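Local coordinates for LPXTG cell wall surface protein (Streptococcus gordonii, PDB 4IGB) that is of unknown exact function but, as a surface protein linked to the cell wall and carrying an adhesin-like domain, probably helps the bacterium attach to its surroundings, at residues G20-I23 / S24-D27; T414-D418 / N419-P423; Q123-S126 / E127-A131; Y252-N255 / N256-L260. All coordinates share one frame; numbering follows the deposited sequence.

Interaction 1: G20-I23 / S24-D27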
loop_
_atom_site.group_PDB
_atom_site.type_symbol
_atom_site.label_atom_id
_atom_site.label_comp_id
_atom_site.label_asym_id
_atom_site.label_seq_id
_atom_site.Cartn_x
_atom_site.Cartn_y
_atom_site.Cartn_z
ATOM N N GLY B 20 1.077 10.001 18.565
ATOM C CA GLY B 20 -0.120 9.541 19.251
ATOM C C GLY B 20 -1.215 9.018 18.342
ATOM O O GLY B 20 -2.262 8.560 18.804
ATOM N N THR B 21 -0.975 9.073 17.039
ATOM C CA THR B 21 -1.950 8.582 16.077
ATOM C C THR B 21 -2.385 7.148 16.372
ATOM O O THR B 21 -1.557 6.276 16.615
ATOM C CB THR B 21 -1.408 8.685 14.643
ATOM O OG1 THR B 21 -1.391 10.064 14.256
ATOM C CG2 THR B 21 -2.298 7.917 13.689
ATOM N N ASP B 22 -3.692 6.918 16.363
ATOM C CA ASP B 22 -4.237 5.584 16.597
ATOM C C ASP B 22 -4.229 4.761 15.304
ATOM O O ASP B 22 -5.086 4.928 14.439
ATOM C CB ASP B 22 -5.658 5.694 17.164
ATOM C CG ASP B 22 -6.313 4.347 17.378
ATOM O OD1 ASP B 22 -5.648 3.300 17.150
ATOM O OD2 ASP B 22 -7.494 4.338 17.794
ATOM N N ILE B 23 -3.260 3.867 15.176
ATOM C CA ILE B 23 -3.118 3.093 13.937
ATOM C C ILE B 23 -4.359 2.234 13.617
ATOM O O ILE B 23 -4.652 1.963 12.451
ATOM C CB ILE B 23 -1.799 2.270 13.953
ATOM C CG1 ILE B 23 -0.594 3.225 13.996
ATOM C CG2 ILE B 23 -1.709 1.326 12.756
ATOM C CD1 ILE B 23 0.762 2.505 13.955
ATOM N N SER B 24 -5.106 1.845 14.650
ATOM C CA SER B 24 -6.300 1.016 14.476
ATOM C C SER B 24 -7.494 1.778 13.909
ATOM O O SER B 24 -8.448 1.166 13.440
ATOM C CB SER B 24 -6.716 0.368 15.798
ATOM O OG SER B 24 -7.355 1.328 16.625
ATOM N N THR B 25 -7.456 3.105 13.952
ATOM C CA THR B 25 -8.573 3.890 13.430
ATOM C C THR B 25 -8.212 4.730 12.186
ATOM O O THR B 25 -8.931 5.666 11.813
ATOM C CB THR B 25 -9.227 4.783 14.522
ATOM O OG1 THR B 25 -8.238 5.638 15.112
ATOM C CG2 THR B 25 -9.868 3.916 15.614
ATOM N N LEU B 26 -7.104 4.378 11.546
ATOM C CA LEU B 26 -6.738 4.970 10.259
ATOM C C LEU B 26 -7.911 4.836 9.297
ATOM O O LEU B 26 -8.624 3.843 9.317
ATOM C CB LEU B 26 -5.531 4.238 9.673
ATOM C CG LEU B 26 -4.111 4.782 9.830
ATOM C CD1 LEU B 26 -3.984 5.733 10.980
ATOM C CD2 LEU B 26 -3.115 3.627 9.940
ATOM N N ASP B 27 -8.108 5.836 8.453
ATOM C CA ASP B 27 -9.150 5.772 7.441
ATOM C C ASP B 27 -8.564 5.446 6.065
ATOM O O ASP B 27 -9.032 5.946 5.044
ATOM C CB ASP B 27 -9.897 7.107 7.385
ATOM C CG ASP B 27 -11.177 7.030 6.583
ATOM O OD1 ASP B 27 -11.686 5.905 6.379
ATOM O OD2 ASP B 27 -11.685 8.097 6.166
HETATM O O HOH W 1 -6.281 7.243 13.442
#
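Ser24 grips the Asp22 carboxylate twice. Its hydroxyl OG donates to Asp22 OD1 at 2.7 Å, on the syn side and 24° out of the carboxylate plane, while its amide N reaches the same OD1 at 2.9 Å from above that plane; the two donors arrive from one face. Ser24 OG stands between its backbone N and carbonyl carbon (chi1 76°), which brings it alongside its own amide so that both can serve one oxygen. The side chain of Asn256, from helix 250-256, gives OD1 a further donor through ND2.

Thr25 closes the next link: its N donates to Asp22 O at 3.0 Å with an N-H...O angle of 157°. A carboxylate accepting from the amide two residues on makes an Asx turn, here nested in a beta turn from Asp22 to Thr25, and together they reverse the loop between strand 14-19 and strand 29-30 in the N-terminal domain. Water 1 bridges the two ends of the turn, donating to Asp22 O at 2.8 Å and accepting from Thr25 OG1 at 3.0 Å.

Leu26 brings the apolar closure. Its CD2 lies beside Ile23 CG2 at 3.9 Å, the two side chains pointing the same way, whereas its CD1 meets Thr21 CG2 at 3.9 Å with those side chains nearly perpendicular. Beyond it, Asp27 forms salt bridges with Lys289 and Lys324.

Interaction 2: T414-D418 / N419-P423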
loop_
_atom_site.group_PDB
_atom_site.type_symbol
_atom_site.label_atom_id
_atom_site.label_comp_id
_atom_site.label_asym_id
_atom_site.label_seq_id
_atom_site.Cartn_x
_atom_site.Cartn_y
_atom_site.Cartn_z
ATOM N N THR B 414 -2.916 17.816 -11.188
ATOM C CA THR B 414 -2.544 16.749 -10.253
ATOM C C THR B 414 -2.095 17.260 -8.894
ATOM O O THR B 414 -1.190 18.084 -8.798
ATOM C CB THR B 414 -1.424 15.865 -10.838
ATOM O OG1 THR B 414 -1.879 15.303 -12.069
ATOM C CG2 THR B 414 -1.063 14.731 -9.881
ATOM N N LEU B 415 -2.717 16.747 -7.841
ATOM C CA LEU B 415 -2.329 17.105 -6.488
ATOM C C LEU B 415 -1.264 16.145 -6.020
ATOM O O LEU B 415 -1.374 14.936 -6.216
ATOM C CB LEU B 415 -3.525 17.041 -5.545
ATOM C CG LEU B 415 -3.285 17.262 -4.050
ATOM C CD1 LEU B 415 -2.717 18.653 -3.758
ATOM C CD2 LEU B 415 -4.592 17.047 -3.283
ATOM N N HIS B 416 -0.219 16.703 -5.430
ATOM C CA HIS B 416 0.779 15.909 -4.748
ATOM C C HIS B 416 0.776 16.245 -3.265
ATOM O O HIS B 416 0.689 17.410 -2.881
ATOM C CB HIS B 416 2.156 16.163 -5.342
ATOM C CG HIS B 416 2.246 15.819 -6.791
ATOM N ND1 HIS B 416 2.714 14.604 -7.235
ATOM C CD2 HIS B 416 1.895 16.516 -7.897
ATOM C CE1 HIS B 416 2.665 14.571 -8.556
ATOM N NE2 HIS B 416 2.175 15.720 -8.983
ATOM N N VAL B 417 0.866 15.202 -2.451
ATOM C CA VAL B 417 0.968 15.300 -1.004
ATOM C C VAL B 417 2.061 14.290 -0.661
ATOM O O VAL B 417 1.889 13.111 -0.916
ATOM C CB VAL B 417 -0.360 14.879 -0.326
ATOM C CG1 VAL B 417 -0.208 14.825 1.191
ATOM C CG2 VAL B 417 -1.496 15.830 -0.727
ATOM N N ASP B 418 3.193 14.757 -0.132
ATOM C CA ASP B 418 4.424 13.949 -0.107
ATOM C C ASP B 418 4.616 13.266 -1.469
ATOM O O ASP B 418 4.606 13.944 -2.487
ATOM C CB ASP B 418 4.424 12.939 1.038
ATOM C CG ASP B 418 4.459 13.602 2.398
ATOM O OD1 ASP B 418 4.698 14.830 2.457
ATOM O OD2 ASP B 418 4.262 12.895 3.410
ATOM N N ASN B 419 4.782 11.944 -1.494
ATOM C CA ASN B 419 4.937 11.228 -2.770
ATOM C C ASN B 419 3.614 10.674 -3.311
ATOM O O ASN B 419 3.605 9.929 -4.289
ATOM C CB ASN B 419 5.970 10.091 -2.649
ATOM C CG ASN B 419 5.538 9.019 -1.669
ATOM O OD1 ASN B 419 4.727 9.285 -0.769
ATOM N ND2 ASN B 419 6.071 7.796 -1.833
ATOM N N LEU B 420 2.496 11.026 -2.675
ATOM C CA LEU B 420 1.183 10.623 -3.181
ATOM C C LEU B 420 0.767 11.484 -4.362
ATOM O O LEU B 420 1.266 12.592 -4.540
ATOM C CB LEU B 420 0.110 10.697 -2.087
ATOM C CG LEU B 420 0.526 9.976 -0.802
ATOM C CD1 LEU B 420 -0.526 10.121 0.289
ATOM C CD2 LEU B 420 0.832 8.491 -1.108
ATOM N N SER B 421 -0.157 10.961 -5.162
ATOM C CA SER B 421 -0.646 11.654 -6.332
ATOM C C SER B 421 -2.135 11.478 -6.416
ATOM O O SER B 421 -2.634 10.418 -6.095
ATOM C CB SER B 421 -0.041 11.050 -7.596
ATOM O OG SER B 421 1.097 11.767 -7.974
ATOM N N ALA B 422 -2.834 12.519 -6.855
ATOM C CA ALA B 422 -4.242 12.399 -7.201
ATOM C C ALA B 422 -4.568 13.327 -8.366
ATOM O O ALA B 422 -4.636 14.538 -8.197
ATOM C CB ALA B 422 -5.113 12.731 -6.017
ATOM N N PRO B 423 -4.800 12.754 -9.551
ATOM C CA PRO B 423 -5.187 13.609 -10.675
ATOM C C PRO B 423 -6.641 14.024 -10.583
ATOM O O PRO B 423 -7.457 13.283 -10.061
ATOM C CB PRO B 423 -4.993 12.707 -11.904
ATOM C CG PRO B 423 -4.687 11.308 -11.357
ATOM C CD PRO B 423 -4.916 11.325 -9.876
HETATM O O HOH W 2 3.833 13.317 -5.219
#
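A beta hairpin of the adhesin-like N2 domain folds back here, segment 414-417 of strand 409-417 pairing antiparallel with strand 420-423 through a two-residue type II' turn from Val417 to Leu420. The segment axes approach to 4.5 Å, and their directions differ by 161°. Asp418 takes the first corner with a positive phi of 44°, as that turn type requires, and Asn419 takes the second.

The ladder has two hydrogen-bonded pairs. Between Leu415 and Ala422 the bonds Leu415 N to Ala422 O and Ala422 N to Leu415 O are both 2.9 Å. Next to the turn, Leu420 N donates to Val417 O at 2.8 Å, but the return bond, Val417 N to Leu420 O, is weak at 3.4 Å. Leu420 folds its CB against the same Val417 O, 3.2 Å away.

Side chains of Leu415, Val417, Leu420 and Ala422 share one buried face, whereas Thr414, His416, Ser421 and Pro423 share the other. Strand 333-338 pairs with the other edge of strand 409-417. At the turn, Asp418 OD1 accepts from Ser331 N while OD2 forms a salt bridge with Arg263 from strand 261-264 of the N-terminal domain, so the hairpin tip reaches across the interdomain boundary.

With CG anti to its carbonyl carbon (chi1 -60°), His416 leans the ND1-CE1 side of its ring obliquely toward the neighbouring strand, CE1 coming 3.3 Å from Ser421 OG. Water 2 lies in the imidazole plane at the ring edge, 2.6 Å from His416 ND1, and donates to both Asp418 O and Leu420 O.

Interaction 3: Q123-S126 / E127-A131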
loop_
_atom_site.group_PDB
_atom_site.type_symbol
_atom_site.label_atom_id
_atom_site.label_comp_id
_atom_site.label_asym_id
_atom_site.label_seq_id
_atom_site.Cartn_x
_atom_site.Cartn_y
_atom_site.Cartn_z
ATOM N N GLN B 123 9.318 -33.169 18.782
ATOM C CA GLN B 123 8.108 -32.894 18.013
ATOM C C GLN B 123 8.405 -32.902 16.507
ATOM O O GLN B 123 7.762 -33.617 15.735
ATOM C CB GLN B 123 7.493 -31.561 18.440
ATOM C CG GLN B 123 6.294 -31.126 17.606
ATOM C CD GLN B 123 5.140 -32.112 17.666
ATOM O OE1 GLN B 123 5.010 -32.874 18.621
ATOM N NE2 GLN B 123 4.301 -32.107 16.637
ATOM N N ALA B 124 9.407 -32.128 16.100
ATOM C CA ALA B 124 9.782 -32.040 14.686
ATOM C C ALA B 124 10.102 -33.417 14.115
ATOM O O ALA B 124 9.637 -33.776 13.040
ATOM C CB ALA B 124 10.976 -31.082 14.493
ATOM N N GLU B 125 10.899 -34.186 14.846
ATOM C CA GLU B 125 11.272 -35.532 14.422
ATOM C C GLU B 125 10.036 -36.409 14.269
ATOM O O GLU B 125 9.887 -37.153 13.300
ATOM C CB GLU B 125 12.213 -36.151 15.452
ATOM C CG GLU B 125 12.496 -37.630 15.235
ATOM C CD GLU B 125 13.881 -37.881 14.672
ATOM O OE1 GLU B 125 14.450 -36.942 14.072
ATOM O OE2 GLU B 125 14.405 -39.008 14.837
ATOM N N SER B 126 9.156 -36.314 15.255
ATOM C CA SER B 126 7.947 -37.109 15.296
ATOM C C SER B 126 7.104 -36.866 14.040
ATOM O O SER B 126 6.688 -37.814 13.373
ATOM C CB SER B 126 7.163 -36.761 16.559
ATOM O OG SER B 126 5.977 -37.516 16.661
ATOM N N GLU B 127 6.862 -35.595 13.718
ATOM C CA GLU B 127 6.100 -35.231 12.521
ATOM C C GLU B 127 6.764 -35.765 11.252
ATOM O O GLU B 127 6.109 -36.338 10.389
ATOM C CB GLU B 127 5.937 -33.710 12.422
ATOM C CG GLU B 127 5.157 -33.096 13.560
ATOM C CD GLU B 127 3.676 -33.468 13.527
ATOM O OE1 GLU B 127 3.320 -34.547 14.036
ATOM O OE2 GLU B 127 2.866 -32.686 12.990
ATOM N N MET B 128 8.073 -35.584 11.144
ATOM C CA MET B 128 8.798 -36.046 9.964
ATOM C C MET B 128 8.661 -37.548 9.771
ATOM O O MET B 128 8.514 -38.029 8.643
ATOM C CB MET B 128 10.274 -35.651 10.047
ATOM C CG MET B 128 10.500 -34.153 9.900
ATOM S SD MET B 128 10.112 -33.538 8.250
ATOM C CE MET B 128 11.628 -33.944 7.385
ATOM N N ASN B 129 8.710 -38.286 10.876
ATOM C CA ASN B 129 8.605 -39.743 10.814
ATOM C C ASN B 129 7.170 -40.274 10.753
ATOM O O ASN B 129 6.950 -41.426 10.367
ATOM C CB ASN B 129 9.342 -40.385 11.987
ATOM C CG ASN B 129 10.831 -40.186 11.901
ATOM O OD1 ASN B 129 11.513 -40.065 12.917
ATOM N ND2 ASN B 129 11.347 -40.136 10.682
ATOM N N SER B 130 6.203 -39.439 11.129
ATOM C CA SER B 130 4.801 -39.863 11.155
ATOM C C SER B 130 4.373 -40.470 9.823
ATOM O O SER B 130 5.043 -40.308 8.804
ATOM C CB SER B 130 3.885 -38.681 11.484
ATOM O OG SER B 130 3.609 -37.930 10.311
ATOM N N ALA B 131 3.248 -41.171 9.825
ATOM C CA ALA B 131 2.735 -41.738 8.589
ATOM C C ALA B 131 1.859 -40.730 7.850
ATOM O O ALA B 131 1.846 -40.689 6.625
ATOM C CB ALA B 131 1.960 -43.019 8.872
#
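Gln123 lays its amide nitrogen against the aliphatic part of Glu127, NE2 standing 3.3 Å from CG. The two residues sit one turn apart on helix 122-129, a short helix of the N-terminal domain between strand 103-118 and strand 135-142, and their amide and carboxylate planes are 37° apart. Both chains bend at chi2, Gln123 at 61° and Glu127 at -69°, which curls their polar ends to the same flank of the helix. That flank meets the backbone of Asn167: Gln123 NE2 bonds to its carbonyl O and Glu127 OE2 to its N, so the backbone N and O of a single residue outside the helix hold both side chains in place.

Three regular helical bonds carry the backbone. Glu127 N donates to Gln123 O at 3.0 Å and nearly straight, Met128 N to Ala124 O at 3.1 Å, and Asn129 N to Glu125 O at 2.9 Å. Met128 passes its CG 3.3 Å from Ala124 O before its chain turns away from the preceding turn, at chi2 and chi3, to pack on Tyr118 and Met166; Ala124 also touches Tyr118, and both residues are buried there.

Asn129 is the last helical residue; Ser130 leaves the spiral. Its N is shared between two weak bonds, to Ser126 O at 2.8 Å and to Glu127 O at 3.2 Å. Lys78 NZ bonds to the carbonyls of Met128 and Ser130, on both sides of the helix end. The Ser130 hydroxyl turns back along the last turn, where OG donates to Glu127 O at 3.0 Å.

Interaction 4: Y252-N255 / N256-L260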
loop_
_atom_site.group_PDB
_atom_site.type_symbol
_atom_site.label_atom_id
_atom_site.label_comp_id
_atom_site.label_asym_id
_atom_site.label_seq_id
_atom_site.Cartn_x
_atom_site.Cartn_y
_atom_site.Cartn_z
ATOM N N TYR B 252 -6.823 -2.467 19.310
ATOM C CA TYR B 252 -6.026 -1.303 19.659
ATOM C C TYR B 252 -4.556 -1.660 19.888
ATOM O O TYR B 252 -3.662 -1.089 19.269
ATOM C CB TYR B 252 -6.585 -0.582 20.896
ATOM C CG TYR B 252 -5.842 0.701 21.172
ATOM C CD1 TYR B 252 -6.269 1.898 20.624
ATOM C CD2 TYR B 252 -4.680 0.708 21.936
ATOM C CE1 TYR B 252 -5.584 3.070 20.848
ATOM C CE2 TYR B 252 -3.979 1.878 22.156
ATOM C CZ TYR B 252 -4.443 3.058 21.612
ATOM O OH TYR B 252 -3.761 4.235 21.820
ATOM N N ASN B 253 -4.305 -2.604 20.785
ATOM C CA ASN B 253 -2.945 -2.985 21.089
ATOM C C ASN B 253 -2.234 -3.662 19.921
ATOM O O ASN B 253 -1.037 -3.451 19.705
ATOM C CB ASN B 253 -2.909 -3.862 22.345
ATOM C CG ASN B 253 -3.289 -3.082 23.594
ATOM O OD1 ASN B 253 -3.279 -1.850 23.583
ATOM N ND2 ASN B 253 -3.624 -3.793 24.674
ATOM N N GLU B 254 -2.965 -4.473 19.166
ATOM C CA GLU B 254 -2.373 -5.185 18.033
ATOM C C GLU B 254 -1.864 -4.242 16.945
ATOM O O GLU B 254 -0.860 -4.526 16.286
ATOM C CB GLU B 254 -3.356 -6.203 17.460
ATOM C CG GLU B 254 -3.599 -7.361 18.421
ATOM C CD GLU B 254 -4.627 -8.334 17.911
ATOM O OE1 GLU B 254 -5.103 -8.144 16.785
ATOM O OE2 GLU B 254 -4.963 -9.293 18.633
ATOM N N ASN B 255 -2.550 -3.121 16.779
ATOM C CA ASN B 255 -2.139 -2.088 15.837
ATOM C C ASN B 255 -1.095 -1.156 16.432
ATOM O O ASN B 255 -0.072 -0.866 15.808
ATOM C CB ASN B 255 -3.345 -1.255 15.417
ATOM C CG ASN B 255 -4.222 -1.962 14.422
ATOM O OD1 ASN B 255 -4.065 -1.800 13.206
ATOM N ND2 ASN B 255 -5.144 -2.774 14.928
ATOM N N ASN B 256 -1.364 -0.679 17.643
ATOM C CA ASN B 256 -0.528 0.354 18.256
ATOM C C ASN B 256 0.682 -0.158 19.034
ATOM O O ASN B 256 1.746 0.454 18.995
ATOM C CB ASN B 256 -1.393 1.286 19.115
ATOM C CG ASN B 256 -2.395 2.081 18.278
ATOM O OD1 ASN B 256 -2.013 2.802 17.351
ATOM N ND2 ASN B 256 -3.683 1.926 18.581
ATOM N N VAL B 257 0.523 -1.272 19.742
ATOM C CA VAL B 257 1.613 -1.825 20.525
ATOM C C VAL B 257 2.478 -2.813 19.731
ATOM O O VAL B 257 3.714 -2.817 19.848
ATOM C CB VAL B 257 1.092 -2.528 21.794
ATOM C CG1 VAL B 257 2.214 -3.307 22.463
ATOM C CG2 VAL B 257 0.468 -1.502 22.762
ATOM N N SER B 258 1.835 -3.662 18.936
ATOM C CA SER B 258 2.569 -4.684 18.200
ATOM C C SER B 258 2.396 -4.579 16.674
ATOM O O SER B 258 2.597 -5.558 15.963
ATOM C CB SER B 258 2.158 -6.074 18.679
ATOM O OG SER B 258 0.773 -6.315 18.440
ATOM N N GLY B 259 2.056 -3.393 16.178
ATOM C CA GLY B 259 1.903 -3.184 14.746
ATOM C C GLY B 259 2.476 -1.864 14.261
ATOM O O GLY B 259 3.002 -1.079 15.046
ATOM N N LEU B 260 2.384 -1.605 12.962
ATOM C CA LEU B 260 2.923 -0.373 12.412
ATOM C C LEU B 260 2.391 -0.171 11.005
ATOM O O LEU B 260 1.763 -1.067 10.456
ATOM C CB LEU B 260 4.454 -0.411 12.389
ATOM C CG LEU B 260 5.114 -1.454 11.477
ATOM C CD1 LEU B 260 6.506 -1.007 11.058
ATOM C CD2 LEU B 260 5.176 -2.813 12.156
#
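The backbone of helix 250-256 widens as it ends: Asn256 N donates to Tyr252 O in a regular i to i+4 bond of 2.8 Å, but Asn253 O then accepts from both Val257 N, at 2.7 Å, and Ser258 N, at 3.0 Å, the second being an i to i+5 bond typical of a pi-type turn. The Ser258 bond runs nearly straight out from the Asn253 carbonyl, whereas the Val257 bond comes in at a tilt.

Asn256 drapes its amide over Tyr252. ND2 stands 3.1 Å above the ring plane, over the ring centre, with ring and amide planes 52° apart. OD1 accepts from the backbone N of Ile23, while ND2, besides its bond to Asp22 OD1, makes a weak one to Tyr252 O at 3.1 Å. On the next flank Val257 CG2 lies alongside Asn253, 3.9 Å from OD1. Ser258 swings OG back to 3.2 Å from Glu254 O, while its clear partner is Thr248 OG1.

Thr248 binds the sodium ion with Asp198 and Asp200, and the backbone of Glu254 is hydrogen-bonded to that of Asp198; the helix end therefore backs onto the metal site. It also touches strand 220-226, through Asn256 and Leu260, and the loop of residues 20-27.

Interactions 1 and 4 are the two that touch: their centres lie 10 Å apart, and the Asn256 amide fastens the surface turn at 20-27 to the more buried end of helix 250-256 and the turn after it. Both are rich in carbonyl and side-chain hydrogen bonds. Interaction 3 also ends a helix, but stands about 36 Å (centre to centre) from interaction 4, at a remote part of the same N-terminal domain, with buried and exposed residues in equal number. Interaction 2 belongs to the other domain, joined by strand-ladder bonds and without exposed residues; its centre lies 22 Å from interaction 1 and 54 Å from interaction 3.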